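Long-range contact in sensor protein (PDB 3BY9), which binds C4-dicarboxylates such as succinate through its periplasmic DctB sensor domain and probably acts as the histidine kinase of a two-component system: residues A[226-240]-A[247-259]. Sequence-based numbering, arbitrary orientation.
With CA (calcium ion), chain D.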
# COMPACT_ATOMS: atom_id res chain seq x y z
N TRP A 226 16.84 13.20 -12.60
CA TRP A 226 17.31 11.81 -12.48
C TRP A 226 18.05 11.54 -13.79
O TRP A 226 17.50 11.77 -14.86
CB TRP A 226 16.14 10.85 -12.37
CG TRP A 226 15.44 10.90 -11.03
CD1 TRP A 226 15.66 11.78 -9.99
CD2 TRP A 226 14.35 10.06 -10.61
NE1 TRP A 226 14.77 11.53 -8.96
CE2 TRP A 226 13.96 10.49 -9.32
CE3 TRP A 226 13.67 8.99 -11.22
CZ2 TRP A 226 12.90 9.88 -8.61
CZ3 TRP A 226 12.59 8.38 -10.51
CH2 TRP A 226 12.23 8.84 -9.22
N ARG A 227 19.27 11.05 -13.69
CA ARG A 227 20.05 10.77 -14.90
C ARG A 227 20.74 9.44 -14.79
O ARG A 227 20.77 8.82 -13.74
CB ARG A 227 21.10 11.86 -15.14
CG ARG A 227 22.37 11.73 -14.33
CD ARG A 227 23.30 12.91 -14.66
NE ARG A 227 22.65 14.17 -14.26
CZ ARG A 227 21.84 14.89 -15.04
NH1 ARG A 227 21.57 14.52 -16.29
NH2 ARG A 227 21.25 15.98 -14.54
N LYS A 228 21.24 8.95 -15.93
CA LYS A 228 21.97 7.69 -15.94
C LYS A 228 23.46 8.05 -15.97
O LYS A 228 23.84 9.16 -16.35
CB LYS A 228 21.61 6.84 -17.19
CG LYS A 228 20.16 6.35 -17.15
CD LYS A 228 20.00 5.30 -16.09
CE LYS A 228 18.57 4.86 -15.95
NZ LYS A 228 18.17 4.21 -17.25
N PRO A 229 24.31 7.11 -15.53
CA PRO A 229 25.76 7.32 -15.51
C PRO A 229 26.21 7.91 -16.83
O PRO A 229 25.74 7.48 -17.88
CB PRO A 229 26.31 5.92 -15.26
CG PRO A 229 25.25 5.29 -14.39
CD PRO A 229 23.96 5.74 -15.11
N GLU A 230 27.10 8.90 -16.79
CA GLU A 230 27.57 9.52 -18.02
C GLU A 230 28.15 8.47 -18.94
O GLU A 230 28.81 7.53 -18.49
CB GLU A 230 28.64 10.58 -17.75
CG GLU A 230 29.16 11.19 -19.05
CD GLU A 230 30.38 12.09 -18.86
OE1 GLU A 230 31.04 12.40 -19.88
OE2 GLU A 230 30.67 12.48 -17.71
N LYS A 231 27.88 8.63 -20.23
CA LYS A 231 28.35 7.70 -21.25
C LYS A 231 27.67 6.33 -21.22
O LYS A 231 28.10 5.42 -21.93
CB LYS A 231 29.87 7.54 -21.17
CG LYS A 231 30.49 7.19 -22.53
CD LYS A 231 29.90 8.05 -23.65
CE LYS A 231 30.00 9.55 -23.33
NZ LYS A 231 29.19 10.38 -24.28
N HIS A 232 26.64 6.19 -20.40
CA HIS A 232 25.89 4.93 -20.33
C HIS A 232 25.20 4.83 -21.70
O HIS A 232 25.07 5.84 -22.39
CB HIS A 232 24.85 4.99 -19.22
CG HIS A 232 24.02 3.75 -19.10
ND1 HIS A 232 24.58 2.49 -19.03
CD2 HIS A 232 22.68 3.57 -19.02
CE1 HIS A 232 23.62 1.59 -18.91
NE2 HIS A 232 22.46 2.22 -18.91
N TRP A 233 24.74 3.64 -22.07
CA TRP A 233 24.12 3.43 -23.41
C TRP A 233 22.70 3.98 -23.62
O TRP A 233 22.15 3.99 -24.74
CB TRP A 233 24.13 1.94 -23.79
CG TRP A 233 23.15 1.14 -23.02
CD1 TRP A 233 23.33 0.61 -21.78
CD2 TRP A 233 21.79 0.89 -23.38
NE1 TRP A 233 22.16 0.05 -21.33
CE2 TRP A 233 21.19 0.21 -22.29
CE3 TRP A 233 21.01 1.19 -24.50
CZ2 TRP A 233 19.84 -0.18 -22.30
CZ3 TRP A 233 19.68 0.80 -24.51
CH2 TRP A 233 19.10 0.12 -23.42
N LEU A 234 22.07 4.39 -22.53
CA LEU A 234 20.75 4.99 -22.64
C LEU A 234 20.74 6.11 -21.65
O LEU A 234 20.93 5.89 -20.45
CB LEU A 234 19.63 4.01 -22.29
CG LEU A 234 18.26 4.70 -22.19
CD1 LEU A 234 17.87 5.35 -23.51
CD2 LEU A 234 17.21 3.69 -21.79
N GLN A 235 20.55 7.32 -22.13
CA GLN A 235 20.50 8.46 -21.24
C GLN A 235 19.06 8.94 -21.14
O GLN A 235 18.68 9.97 -21.71
CB GLN A 235 21.41 9.57 -21.75
CG GLN A 235 21.48 10.78 -20.79
CD GLN A 235 21.87 10.37 -19.36
OE1 GLN A 235 21.03 10.23 -18.48
NE2 GLN A 235 23.16 10.13 -19.17
N ASP A 236 18.22 8.16 -20.46
CA ASP A 236 16.83 8.60 -20.30
C ASP A 236 16.79 9.43 -19.02
O ASP A 236 16.55 8.89 -17.94
CB ASP A 236 15.85 7.42 -20.25
CG ASP A 236 16.22 6.36 -19.23
OD1 ASP A 236 17.43 6.12 -19.01
OD2 ASP A 236 15.29 5.73 -18.67
N ASP A 237 17.06 10.72 -19.15
CA ASP A 237 17.03 11.59 -17.98
C ASP A 237 15.70 12.30 -17.87
O ASP A 237 14.98 12.51 -18.85
CB ASP A 237 18.19 12.56 -17.96
CG ASP A 237 18.32 13.36 -19.23
OD1 ASP A 237 17.69 13.00 -20.26
OD2 ASP A 237 19.06 14.35 -19.19
N TYR A 238 15.39 12.68 -16.64
CA TYR A 238 14.09 13.29 -16.33
C TYR A 238 14.15 14.46 -15.40
O TYR A 238 15.02 14.51 -14.55
CB TYR A 238 13.20 12.27 -15.60
CG TYR A 238 12.72 11.16 -16.50
CD1 TYR A 238 11.48 11.23 -17.08
CD2 TYR A 238 13.56 10.09 -16.81
CE1 TYR A 238 11.03 10.27 -17.97
CE2 TYR A 238 13.13 9.11 -17.74
CZ TYR A 238 11.87 9.21 -18.30
OH TYR A 238 11.44 8.27 -19.21
N ILE A 239 13.17 15.35 -15.54
CA ILE A 239 13.01 16.43 -14.56
C ILE A 239 11.95 15.82 -13.58
O ILE A 239 10.90 15.38 -14.01
CB ILE A 239 12.47 17.71 -15.21
CG1 ILE A 239 13.56 18.26 -16.15
CG2 ILE A 239 12.08 18.79 -14.09
CD1 ILE A 239 13.04 19.31 -17.13
N VAL A 240 12.22 15.83 -12.27
CA VAL A 240 11.35 15.11 -11.33
C VAL A 240 10.92 15.97 -10.17
O VAL A 240 11.78 16.61 -9.54
CB VAL A 240 12.11 13.90 -10.73
CG1 VAL A 240 11.19 13.07 -9.89
CG2 VAL A 240 12.65 12.99 -11.86
N GLU A 247 1.94 10.43 6.14
CA GLU A 247 0.92 9.57 6.73
C GLU A 247 0.85 8.22 6.07
O GLU A 247 0.44 7.23 6.69
CB GLU A 247 -0.46 10.22 6.60
CG GLU A 247 -0.72 11.33 7.61
CD GLU A 247 -2.07 12.01 7.40
OE1 GLU A 247 -3.08 11.29 7.23
OE2 GLU A 247 -2.12 13.26 7.41
N LEU A 248 1.25 8.19 4.79
CA LEU A 248 1.20 6.98 3.97
C LEU A 248 2.55 6.31 3.82
O LEU A 248 2.65 5.21 3.27
CB LEU A 248 0.70 7.33 2.56
CG LEU A 248 -0.57 8.16 2.54
CD1 LEU A 248 -0.99 8.34 1.08
CD2 LEU A 248 -1.71 7.43 3.35
N ALA A 249 3.57 6.98 4.32
CA ALA A 249 4.94 6.52 4.23
C ALA A 249 5.30 6.25 2.77
O ALA A 249 5.97 5.26 2.44
CB ALA A 249 5.19 5.29 5.13
N LEU A 250 4.80 7.13 1.90
CA LEU A 250 5.05 7.08 0.44
C LEU A 250 5.30 8.48 -0.12
O LEU A 250 4.70 9.45 0.34
CB LEU A 250 3.86 6.50 -0.32
CG LEU A 250 3.59 5.00 -0.24
CD1 LEU A 250 2.22 4.69 -0.87
CD2 LEU A 250 4.69 4.26 -0.95
N THR A 251 6.18 8.58 -1.12
CA THR A 251 6.44 9.88 -1.75
C THR A 251 5.93 9.74 -3.20
O THR A 251 6.28 8.79 -3.87
CB THR A 251 7.96 10.22 -1.77
OG1 THR A 251 8.43 10.38 -0.40
CG2 THR A 251 8.23 11.57 -2.52
N ILE A 252 5.13 10.71 -3.63
CA ILE A 252 4.60 10.71 -5.01
C ILE A 252 5.57 11.53 -5.86
O ILE A 252 6.01 12.60 -5.44
CB ILE A 252 3.22 11.38 -5.07
CG1 ILE A 252 2.29 10.76 -4.02
CG2 ILE A 252 2.64 11.26 -6.47
CD1 ILE A 252 1.03 11.54 -3.86
N ARG A 253 5.90 11.04 -7.05
CA ARG A 253 6.84 11.77 -7.90
C ARG A 253 6.35 11.82 -9.30
O ARG A 253 5.85 10.81 -9.81
CB ARG A 253 8.19 11.03 -7.87
CG ARG A 253 8.65 10.74 -6.41
CD ARG A 253 10.05 10.10 -6.42
NE ARG A 253 10.60 9.69 -5.11
CZ ARG A 253 11.50 10.42 -4.46
NH1 ARG A 253 11.89 11.61 -4.94
NH2 ARG A 253 12.13 9.91 -3.41
N VAL A 254 6.48 12.99 -9.93
CA VAL A 254 6.07 13.12 -11.33
C VAL A 254 7.37 13.30 -12.13
O VAL A 254 8.27 14.07 -11.75
CB VAL A 254 5.07 14.29 -11.53
CG1 VAL A 254 5.59 15.60 -10.96
CG2 VAL A 254 4.80 14.50 -13.05
N LEU A 255 7.49 12.53 -13.22
CA LEU A 255 8.70 12.52 -14.05
C LEU A 255 8.39 12.95 -15.46
O LEU A 255 7.45 12.43 -16.06
CB LEU A 255 9.26 11.11 -14.17
CG LEU A 255 9.99 10.44 -13.01
CD1 LEU A 255 8.99 10.28 -11.88
CD2 LEU A 255 10.49 9.06 -13.42
N SER A 256 9.14 13.93 -15.96
CA SER A 256 8.99 14.43 -17.36
C SER A 256 10.34 14.27 -18.04
O SER A 256 11.37 14.67 -17.51
CB SER A 256 8.60 15.92 -17.37
OG SER A 256 7.25 16.14 -16.96
N PRO A 257 10.37 13.66 -19.24
CA PRO A 257 11.65 13.49 -19.94
C PRO A 257 12.32 14.84 -20.11
O PRO A 257 11.68 15.84 -20.49
CB PRO A 257 11.21 12.93 -21.31
CG PRO A 257 9.99 12.11 -20.96
CD PRO A 257 9.24 13.01 -19.97
N LYS A 258 13.64 14.89 -19.88
CA LYS A 258 14.38 16.14 -20.01
C LYS A 258 14.78 16.28 -21.47
O LYS A 258 15.55 15.46 -21.94
CB LYS A 258 15.63 16.10 -19.14
CG LYS A 258 16.41 17.43 -19.17
CD LYS A 258 17.59 17.39 -18.22
CE LYS A 258 18.39 18.69 -18.30
NZ LYS A 258 19.70 18.48 -17.63
N ILE A 259 14.24 17.32 -22.10
CA ILE A 259 14.42 17.69 -23.50
C ILE A 259 13.62 16.73 -24.38
O ILE A 259 14.20 15.93 -25.14
CB ILE A 259 15.92 17.77 -23.91
CG1 ILE A 259 16.57 18.97 -23.22
CG2 ILE A 259 16.05 17.96 -25.41
CD1 ILE A 259 18.08 19.09 -23.47
CA CA D . 17.13 13.68 -22.55
O HOH W 1 18.88 12.18 -23.19
O HOH W 2 18.82 15.27 -21.82
O HOH W 3 15.29 11.96 -21.69
O HOH W 4 15.74 12.61 -24.39
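Leu-255 meets three side chains of 226-240. Its CD2 comes within 3.7 Å of CZ3 of Trp-226, the two side chains crossing at about a right angle, and the same methyl sits over one face of the Tyr-238 ring, near its rim. Val-240 lies alongside and points the same way, its CG2 facing CG of Leu-255 while also resting on a face of the Trp-226 indole. At the far rim of that indole, CZ2 meets CD of Arg-253 at 3.6 Å, close to the ring plane. The Arg-253 chain runs extended from CG to NE, carrying the guanidinium past the indole to Thr-169 and the carbonyl of Leu-219; its plane is turned 61° from the ring. Tyr-238 also reaches Pro-257, with CE1 3.7 Å from CG of the proline.

Except for Trp-226, on the adjacent edge strand 223-226, these side chains come from the antiparallel hairpin of strands 238-245 and 250-257, in the four-stranded sheet of what is probably the membrane-proximal PAS-like subdomain of a double-PDC (dCACHE) fold. Ile-239 and Ser-256 form its hydrogen-bonded pair here, with Ile-239 N to Ser-256 O at 2.8 Å and Ser-256 N to Ile-239 O at 3.0 Å; their side chains share the sheet face turned to helix 5-27.

Lys-258 N donates almost straight (172°) to Asp-237 O. The calcium ion joins the start of one strand to the residue just after the other, bound by Asp-237 OD1 and Lys-258 O, each at 2.5 Å, and by four waters. One of these waters also donates to Asp-237 OD2, and another to Asp-237 O. With CG anti to the backbone N (chi1 -176°), the extended Lys-258 passes its CD 3.5 Å from Asp-237 OD2 and ends in a salt bridge to Glu-225, which Arg-227 shares.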